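Local coordinates for deoxyribose-phosphate aldolase (PDB 4EIV), which is an aldolase-family enzyme that folds as a closed eight-stranded parallel beta/alpha barrel, at residues F30-V44 with I57-I70. Residues are numbered along the deposited sequence; the frame is centred on the assembly and turned at random.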
ATOM      1  N   PHE A  30      -7.288   0.224 -10.017  1.00 24.38           N
ATOM      2  CA  PHE A  30      -7.913   0.479 -11.309  1.00 23.95           C
ATOM      3  C   PHE A  30      -9.411   0.455 -11.362  1.00 24.51           C
ATOM      4  O   PHE A  30     -10.058  -0.411 -10.772  1.00 24.90           O
ATOM      5  CB  PHE A  30      -7.332  -0.507 -12.363  1.00 24.37           C
ATOM      6  CG  PHE A  30      -7.285   0.024 -13.779  1.00 24.89           C
ATOM      7  CD1 PHE A  30      -6.255   0.854 -14.169  1.00 26.69           C
ATOM      8  CD2 PHE A  30      -8.246  -0.301 -14.713  1.00 25.37           C
ATOM      9  CE1 PHE A  30      -6.189   1.330 -15.441  1.00 26.75           C
ATOM     10  CE2 PHE A  30      -8.177   0.192 -16.010  1.00 26.21           C
ATOM     11  CZ  PHE A  30      -7.155   1.016 -16.355  1.00 26.80           C
ATOM     12  N   GLU A  31      -9.945   1.425 -12.107  1.00 23.69           N
ATOM     13  CA  GLU A  31     -11.373   1.509 -12.408  1.00 24.99           C
ATOM     14  C   GLU A  31     -11.473   1.649 -13.926  1.00 25.51           C
ATOM     15  O   GLU A  31     -11.100   2.669 -14.492  1.00 25.84           O
ATOM     16  CB  GLU A  31     -12.007   2.688 -11.667  1.00 25.23           C
ATOM     17  CG  GLU A  31     -12.050   2.486 -10.162  1.00 26.77           C
ATOM     18  CD  GLU A  31     -12.566   3.657  -9.386  1.00 28.66           C
ATOM     19  OE1 GLU A  31     -12.459   4.793  -9.858  1.00 29.20           O
ATOM     20  OE2 GLU A  31     -13.093   3.440  -8.273  1.00 29.09           O
ATOM     21  N   VAL A  32     -11.971   0.605 -14.579  1.00 24.84           N
ATOM     22  CA  VAL A  32     -12.031   0.586 -16.033  1.00 25.23           C
ATOM     23  C   VAL A  32     -13.301   1.268 -16.548  1.00 25.60           C
ATOM     24  O   VAL A  32     -14.366   1.110 -15.971  1.00 26.42           O
ATOM     25  CB  VAL A  32     -11.927  -0.872 -16.568  1.00 26.05           C
ATOM     26  CG1 VAL A  32     -13.139  -1.723 -16.180  1.00 26.95           C
ATOM     27  CG2 VAL A  32     -11.659  -0.894 -18.078  1.00 27.41           C
ATOM     28  N   ALA A  33     -13.154   2.030 -17.621  1.00 25.95           N
ATOM     29  CA  ALA A  33     -14.253   2.745 -18.233  1.00 26.87           C
ATOM     30  C   ALA A  33     -14.998   1.923 -19.284  1.00 28.04           C
ATOM     31  O   ALA A  33     -14.385   1.270 -20.117  1.00 29.98           O
ATOM     32  CB  ALA A  33     -13.723   4.028 -18.889  1.00 28.24           C
ATOM     33  N   ALA A  34     -16.324   1.994 -19.249  1.00 28.32           N
ATOM     34  CA  ALA A  34     -17.199   1.472 -20.308  1.00 28.80           C
ATOM     35  C   ALA A  34     -18.356   2.487 -20.368  1.00 29.28           C
ATOM     36  O   ALA A  34     -19.484   2.184 -19.990  1.00 30.41           O
ATOM     37  CB  ALA A  34     -17.681   0.053 -19.997  1.00 30.83           C
ATOM     38  N   LEU A  35     -18.024   3.691 -20.848  1.00 28.80           N
ATOM     39  CA  LEU A  35     -18.863   4.893 -20.751  1.00 29.32           C
ATOM     40  C   LEU A  35     -19.406   5.484 -22.023  1.00 29.50           C
ATOM     41  O   LEU A  35     -20.127   6.481 -21.951  1.00 29.74           O
ATOM     42  CB  LEU A  35     -18.030   6.023 -20.086  1.00 29.39           C
ATOM     43  CG  LEU A  35     -17.661   5.803 -18.625  1.00 28.81           C
ATOM     44  CD1 LEU A  35     -16.550   6.746 -18.166  1.00 29.47           C
ATOM     45  CD2 LEU A  35     -18.915   5.932 -17.757  1.00 30.75           C
ATOM     46  N   THR A  36     -19.044   4.947 -23.182  1.00 29.78           N
ATOM     47  CA  THR A  36     -19.513   5.545 -24.420  1.00 30.79           C
ATOM     48  C   THR A  36     -21.012   5.310 -24.610  1.00 30.95           C
ATOM     49  O   THR A  36     -21.584   4.348 -24.082  1.00 30.84           O
ATOM     50  CB  THR A  36     -18.736   5.054 -25.660  1.00 31.30           C
ATOM     51  OG1 THR A  36     -19.064   3.692 -25.943  1.00 34.24           O
ATOM     52  CG2 THR A  36     -17.228   5.208 -25.474  1.00 31.21           C
ATOM     53  N   ASP A  37     -21.651   6.188 -25.374  1.00 31.71           N
ATOM     54  CA  ASP A  37     -23.075   6.026 -25.645  1.00 31.97           C
ATOM     55  C   ASP A  37     -23.331   4.740 -26.462  1.00 33.41           C
ATOM     56  O   ASP A  37     -24.443   4.225 -26.467  1.00 35.60           O
ATOM     57  CB  ASP A  37     -23.637   7.255 -26.369  1.00 32.35           C
ATOM     58  CG  ASP A  37     -25.158   7.224 -26.496  1.00 33.06           C
ATOM     59  OD1 ASP A  37     -25.673   7.399 -27.612  1.00 35.87           O
ATOM     60  OD2 ASP A  37     -25.848   6.994 -25.482  1.00 34.53           O
ATOM     61  N   GLY A  38     -22.305   4.250 -27.155  1.00 33.43           N
ATOM     62  CA  GLY A  38     -22.411   3.028 -27.955  1.00 34.58           C
ATOM     63  C   GLY A  38     -22.230   1.702 -27.223  1.00 34.22           C
ATOM     64  O   GLY A  38     -22.300   0.648 -27.856  1.00 36.35           O
ATOM     65  N   GLU A  39     -22.008   1.718 -25.906  1.00 32.52           N
ATOM     66  CA  GLU A  39     -21.877   0.463 -25.172  1.00 32.80           C
ATOM     67  C   GLU A  39     -23.138  -0.391 -25.322  1.00 33.83           C
ATOM     68  O   GLU A  39     -24.244   0.122 -25.532  1.00 34.59           O
ATOM     69  CB  GLU A  39     -21.632   0.679 -23.679  1.00 32.17           C
ATOM     70  CG  GLU A  39     -20.460   1.554 -23.312  1.00 32.92           C
ATOM     71  CD  GLU A  39     -19.117   1.089 -23.839  1.00 33.72           C
ATOM     72  OE1 GLU A  39     -18.896  -0.134 -24.005  1.00 34.99           O
ATOM     73  OE2 GLU A  39     -18.247   1.972 -23.999  1.00 34.63           O
ATOM     74  N   THR A  40     -22.939  -1.700 -25.189  1.00 34.40           N
ATOM     75  CA  THR A  40     -23.994  -2.702 -25.255  1.00 36.07           C
ATOM     76  C   THR A  40     -23.783  -3.666 -24.098  1.00 35.78           C
ATOM     77  O   THR A  40     -22.735  -3.626 -23.445  1.00 34.36           O
ATOM     78  CB  THR A  40     -23.902  -3.531 -26.561  1.00 37.26           C
ATOM     79  OG1 THR A  40     -22.618  -4.164 -26.629  1.00 37.59           O
ATOM     80  CG2 THR A  40     -24.105  -2.660 -27.795  1.00 38.40           C
ATOM     81  N   ASN A  41     -24.751  -4.542 -23.848  1.00 37.26           N
ATOM     82  CA  ASN A  41     -24.573  -5.583 -22.824  1.00 37.62           C
ATOM     83  C   ASN A  41     -23.299  -6.373 -23.087  1.00 37.28           C
ATOM     84  O   ASN A  41     -22.549  -6.680 -22.159  1.00 36.59           O
ATOM     85  CB  ASN A  41     -25.751  -6.552 -22.804  1.00 39.45           C
ATOM     86  CG  ASN A  41     -26.995  -5.963 -22.173  1.00 40.40           C
ATOM     87  OD1 ASN A  41     -26.970  -4.868 -21.612  1.00 40.04           O
ATOM     88  ND2 ASN A  41     -28.094  -6.694 -22.264  1.00 42.82           N
ATOM     89  N   GLU A  42     -23.057  -6.663 -24.366  1.00 38.21           N
ATOM     90  CA  GLU A  42     -21.902  -7.445 -24.793  1.00 39.02           C
ATOM     91  C   GLU A  42     -20.579  -6.733 -24.509  1.00 37.05           C
ATOM     92  O   GLU A  42     -19.634  -7.347 -23.997  1.00 37.16           O
ATOM     93  CB  GLU A  42     -22.011  -7.803 -26.291  1.00 41.16           C
ATOM     94  CG  GLU A  42     -23.107  -8.839 -26.657  1.00 45.96           C
ATOM     95  CD  GLU A  42     -24.560  -8.344 -26.535  1.00 48.48           C
ATOM     96  OE1 GLU A  42     -25.435  -9.210 -26.305  1.00 52.87           O
ATOM     97  OE2 GLU A  42     -24.842  -7.128 -26.684  1.00 47.45           O
ATOM     98  N   SER A  43     -20.505  -5.438 -24.814  1.00 35.83           N
ATOM     99  CA  SER A  43     -19.261  -4.698 -24.569  1.00 35.04           C
ATOM    100  C   SER A  43     -19.016  -4.536 -23.076  1.00 33.49           C
ATOM    101  O   SER A  43     -17.875  -4.658 -22.609  1.00 33.28           O
ATOM    102  CB  SER A  43     -19.248  -3.343 -25.281  1.00 34.72           C
ATOM    103  OG  SER A  43     -20.197  -2.452 -24.731  1.00 35.16           O
ATOM    104  N   VAL A  44     -20.085  -4.271 -22.327  1.00 33.02           N
ATOM    105  CA  VAL A  44     -19.978  -4.122 -20.880  1.00 32.41           C
ATOM    106  C   VAL A  44     -19.569  -5.454 -20.240  1.00 32.75           C
ATOM    107  O   VAL A  44     -18.690  -5.487 -19.381  1.00 32.28           O
ATOM    108  CB  VAL A  44     -21.275  -3.534 -20.266  1.00 32.71           C
ATOM    109  CG1 VAL A  44     -21.247  -3.586 -18.740  1.00 33.20           C
ATOM    110  CG2 VAL A  44     -21.481  -2.106 -20.754  1.00 32.61           C
ATOM    111  N   ILE A  57      -9.872  -5.887 -10.059  1.00 27.51           N
ATOM    112  CA  ILE A  57      -9.581  -4.467  -9.932  1.00 27.03           C
ATOM    113  C   ILE A  57     -10.635  -3.839  -9.016  1.00 26.59           C
ATOM    114  O   ILE A  57     -11.509  -4.546  -8.483  1.00 28.72           O
ATOM    115  CB  ILE A  57      -9.511  -3.757 -11.293  1.00 26.33           C
ATOM    116  CG1 ILE A  57     -10.860  -3.732 -12.022  1.00 26.28           C
ATOM    117  CG2 ILE A  57      -8.388  -4.370 -12.147  1.00 26.76           C
ATOM    118  CD1 ILE A  57     -10.912  -2.841 -13.251  1.00 27.90           C
ATOM    119  N   VAL A  58     -10.582  -2.519  -8.829  1.00 26.05           N
ATOM    120  CA  VAL A  58     -11.534  -1.895  -7.908  1.00 25.93           C
ATOM    121  C   VAL A  58     -12.970  -1.898  -8.461  1.00 26.93           C
ATOM    122  O   VAL A  58     -13.910  -2.229  -7.764  1.00 28.33           O
ATOM    123  CB  VAL A  58     -11.136  -0.427  -7.574  1.00 25.49           C
ATOM    124  CG1 VAL A  58     -12.109   0.171  -6.580  1.00 27.24           C
ATOM    125  CG2 VAL A  58      -9.693  -0.367  -7.024  1.00 26.68           C
ATOM    126  N   GLY A  59     -13.132  -1.480  -9.703  1.00 26.93           N
ATOM    127  CA  GLY A  59     -14.455  -1.350 -10.268  1.00 27.70           C
ATOM    128  C   GLY A  59     -14.510  -0.984 -11.726  1.00 26.39           C
ATOM    129  O   GLY A  59     -13.489  -0.941 -12.435  1.00 25.91           O
ATOM    130  N   VAL A  60     -15.752  -0.802 -12.178  1.00 26.86           N
ATOM    131  CA  VAL A  60     -16.068  -0.430 -13.543  1.00 26.73           C
ATOM    132  C   VAL A  60     -16.944   0.812 -13.488  1.00 26.70           C
ATOM    133  O   VAL A  60     -17.807   0.928 -12.609  1.00 28.37           O
ATOM    134  CB  VAL A  60     -16.784  -1.589 -14.308  1.00 27.68           C
ATOM    135  CG1 VAL A  60     -18.095  -2.000 -13.619  1.00 29.27           C
ATOM    136  CG2 VAL A  60     -16.994  -1.233 -15.777  1.00 28.76           C
ATOM    137  N   SER A  61     -16.685   1.739 -14.408  1.00 26.61           N
ATOM    138  CA  SER A  61     -17.469   2.944 -14.575  1.00 26.92           C
ATOM    139  C   SER A  61     -18.394   2.792 -15.767  1.00 25.76           C
ATOM    140  O   SER A  61     -17.935   2.581 -16.884  1.00 26.45           O
ATOM    141  CB  SER A  61     -16.590   4.180 -14.798  1.00 27.17           C
ATOM    142  OG  SER A  61     -15.752   4.445 -13.681  1.00 28.24           O
ATOM    143  N   VAL A  62     -19.689   2.910 -15.524  1.00 26.69           N
ATOM    144  CA  VAL A  62     -20.681   2.853 -16.598  1.00 26.89           C
ATOM    145  C   VAL A  62     -21.714   3.945 -16.425  1.00 26.94           C
ATOM    146  O   VAL A  62     -21.842   4.526 -15.355  1.00 26.43           O
ATOM    147  CB  VAL A  62     -21.443   1.483 -16.615  1.00 27.81           C
ATOM    148  CG1 VAL A  62     -20.506   0.340 -17.013  1.00 29.61           C
ATOM    149  CG2 VAL A  62     -22.094   1.232 -15.273  1.00 28.13           C
ATOM    150  N   ARG A  63     -22.490   4.198 -17.477  1.00 27.31           N
ATOM    151  CA  ARG A  63     -23.644   5.087 -17.350  1.00 27.87           C
ATOM    152  C   ARG A  63     -24.711   4.347 -16.518  1.00 28.38           C
ATOM    153  O   ARG A  63     -24.704   3.101 -16.440  1.00 28.96           O
ATOM    154  CB  ARG A  63     -24.252   5.449 -18.705  1.00 28.89           C
ATOM    155  CG  ARG A  63     -23.321   6.060 -19.694  1.00 29.53           C
ATOM    156  CD  ARG A  63     -22.694   7.393 -19.258  1.00 27.91           C
ATOM    157  NE  ARG A  63     -22.081   7.883 -20.473  1.00 27.34           N
ATOM    158  CZ  ARG A  63     -22.718   8.586 -21.421  1.00 26.98           C
ATOM    159  NH1 ARG A  63     -23.927   9.085 -21.202  1.00 28.83           N
ATOM    160  NH2 ARG A  63     -22.109   8.840 -22.565  1.00 27.30           N
ATOM    161  N   PRO A  64     -25.640   5.087 -15.889  1.00 28.33           N
ATOM    162  CA  PRO A  64     -26.695   4.469 -15.106  1.00 29.65           C
ATOM    163  C   PRO A  64     -27.427   3.337 -15.851  1.00 30.42           C
ATOM    164  O   PRO A  64     -27.804   2.355 -15.216  1.00 32.25           O
ATOM    165  CB  PRO A  64     -27.606   5.649 -14.790  1.00 29.40           C
ATOM    166  CG  PRO A  64     -26.654   6.781 -14.677  1.00 28.26           C
ATOM    167  CD  PRO A  64     -25.656   6.558 -15.746  1.00 27.46           C
ATOM    168  N   ALA A  65     -27.564   3.439 -17.177  1.00 30.23           N
ATOM    169  CA  ALA A  65     -28.269   2.417 -17.992  1.00 31.42           C
ATOM    170  C   ALA A  65     -27.726   0.995 -17.899  1.00 31.87           C
ATOM    171  O   ALA A  65     -28.434   0.058 -18.245  1.00 33.15           O
ATOM    172  CB  ALA A  65     -28.305   2.834 -19.450  1.00 32.96           C
ATOM    173  N   PHE A  66     -26.485   0.822 -17.448  1.00 30.43           N
ATOM    174  CA  PHE A  66     -25.908  -0.531 -17.343  1.00 31.12           C
ATOM    175  C   PHE A  66     -25.677  -1.048 -15.930  1.00 31.58           C
ATOM    176  O   PHE A  66     -25.184  -2.163 -15.769  1.00 32.83           O
ATOM    177  CB  PHE A  66     -24.626  -0.645 -18.193  1.00 30.06           C
ATOM    178  CG  PHE A  66     -24.903  -0.645 -19.663  1.00 32.17           C
ATOM    179  CD1 PHE A  66     -25.346  -1.799 -20.286  1.00 34.55           C
ATOM    180  CD2 PHE A  66     -24.777   0.504 -20.416  1.00 33.68           C
ATOM    181  CE1 PHE A  66     -25.647  -1.815 -21.627  1.00 36.83           C
ATOM    182  CE2 PHE A  66     -25.078   0.494 -21.779  1.00 36.09           C
ATOM    183  CZ  PHE A  66     -25.517  -0.671 -22.378  1.00 37.00           C
ATOM    184  N   VAL A  67     -26.086  -0.295 -14.911  1.00 30.85           N
ATOM    185  CA  VAL A  67     -25.897  -0.711 -13.514  1.00 31.46           C
ATOM    186  C   VAL A  67     -26.683  -1.995 -13.211  1.00 32.48           C
ATOM    187  O   VAL A  67     -26.120  -2.982 -12.727  1.00 34.02           O
ATOM    188  CB  VAL A  67     -26.264   0.420 -12.505  1.00 31.23           C
ATOM    189  CG1 VAL A  67     -26.157  -0.049 -11.061  1.00 33.13           C
ATOM    190  CG2 VAL A  67     -25.374   1.664 -12.733  1.00 30.66           C
ATOM    191  N   ARG A  68     -27.987  -1.988 -13.502  1.00 33.00           N
ATOM    192  CA  ARG A  68     -28.825  -3.159 -13.247  1.00 34.90           C
ATOM    193  C   ARG A  68     -28.363  -4.366 -14.047  1.00 35.07           C
ATOM    194  O   ARG A  68     -28.394  -5.492 -13.535  1.00 36.55           O
ATOM    195  CB  ARG A  68     -30.299  -2.865 -13.536  1.00 36.07           C
ATOM    196  CG  ARG A  68     -31.225  -4.057 -13.297  1.00 40.13           C
ATOM    197  CD  ARG A  68     -32.670  -3.639 -13.354  1.00 42.69           C
ATOM    198  NE  ARG A  68     -32.947  -2.693 -12.284  1.00 46.08           N
ATOM    199  CZ  ARG A  68     -33.366  -3.020 -11.061  1.00 49.31           C
ATOM    200  NH1 ARG A  68     -33.583  -4.286 -10.735  1.00 52.70           N
ATOM    201  NH2 ARG A  68     -33.568  -2.064 -10.155  1.00 49.89           N
ATOM    202  N   PHE A  69     -27.953  -4.145 -15.293  1.00 34.69           N
ATOM    203  CA  PHE A  69     -27.432  -5.229 -16.120  1.00 35.28           C
ATOM    204  C   PHE A  69     -26.301  -5.958 -15.415  1.00 35.19           C
ATOM    205  O   PHE A  69     -26.325  -7.183 -15.289  1.00 36.44           O
ATOM    206  CB  PHE A  69     -26.944  -4.735 -17.481  1.00 35.30           C
ATOM    207  CG  PHE A  69     -26.171  -5.773 -18.246  1.00 36.28           C
ATOM    208  CD1 PHE A  69     -26.809  -6.902 -18.754  1.00 38.20           C
ATOM    209  CD2 PHE A  69     -24.800  -5.645 -18.429  1.00 36.09           C
ATOM    210  CE1 PHE A  69     -26.091  -7.862 -19.448  1.00 39.48           C
ATOM    211  CE2 PHE A  69     -24.084  -6.594 -19.122  1.00 37.78           C
ATOM    212  CZ  PHE A  69     -24.724  -7.704 -19.631  1.00 39.33           C
ATOM    213  N   ILE A  70     -25.328  -5.203 -14.928  1.00 33.72           N
ATOM    214  CA  ILE A  70     -24.192  -5.810 -14.239  1.00 33.68           C
ATOM    215  C   ILE A  70     -24.596  -6.521 -12.935  1.00 34.64           C
ATOM    216  O   ILE A  70     -24.212  -7.680 -12.693  1.00 36.06           O
ATOM    217  CB  ILE A  70     -23.111  -4.751 -13.918  1.00 31.83           C
ATOM    218  CG1 ILE A  70     -22.490  -4.223 -15.210  1.00 31.86           C
ATOM    219  CG2 ILE A  70     -22.044  -5.379 -13.001  1.00 33.28           C
ATOM    220  CD1 ILE A  70     -21.651  -2.955 -15.010  1.00 30.65           C
TER
HETATM  221  O   HOH W   1     -13.156   4.750 -14.445  1.00 30.60           O
HETATM  222  O   HOH W   2     -22.153   2.743 -19.954  1.00 31.80           O
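Phe66 meets Val44 and Asn41 where the first two beta/alpha units of a TIM barrel pack together, strand 30-34 running parallel to strand 59-62 and the helices that follow them lying side by side outside. Val44 lays CG2 over one face of the Phe66 ring, a CH-pi contact 4.0 Å from the centroid. Its other methyl, CG1, swung anti to the backbone N (chi1 171°), reaches Ile70 and the edge of the Phe69 ring. Asn41 serves both phenylalanines: its amide stacks nearly parallel on the Phe69 ring, the planes 4° apart with CG 3.4 Å from Phe69 CE1, while OD1 comes up in plane at the edge of the Phe66 ring. The same helix start carries a capping box made by Thr40 and Ser43.

Between the strands Val32 N bonds Gly59 O, and Ser61 N gives a nearly straight bond of 2.9 Å to Val32 O. On the barrel's inner side, one water donates to both Glu31 O and Ser61 OG; the carboxylate of Glu31 makes salt bridges with Lys154, Lys235 and Arg268, and Ser61 OG is also hydrogen-bonded to Glu118. At the C-terminal ends of the strands, Leu35 rests CD2 3.6 Å from Ser61 O. Its own carbonyl is gripped by Arg63, whose chain bends at chi2 (-61°) to bring NE within 2.8 Å of Leu35 O, with NH2 adding a weaker bond to that oxygen.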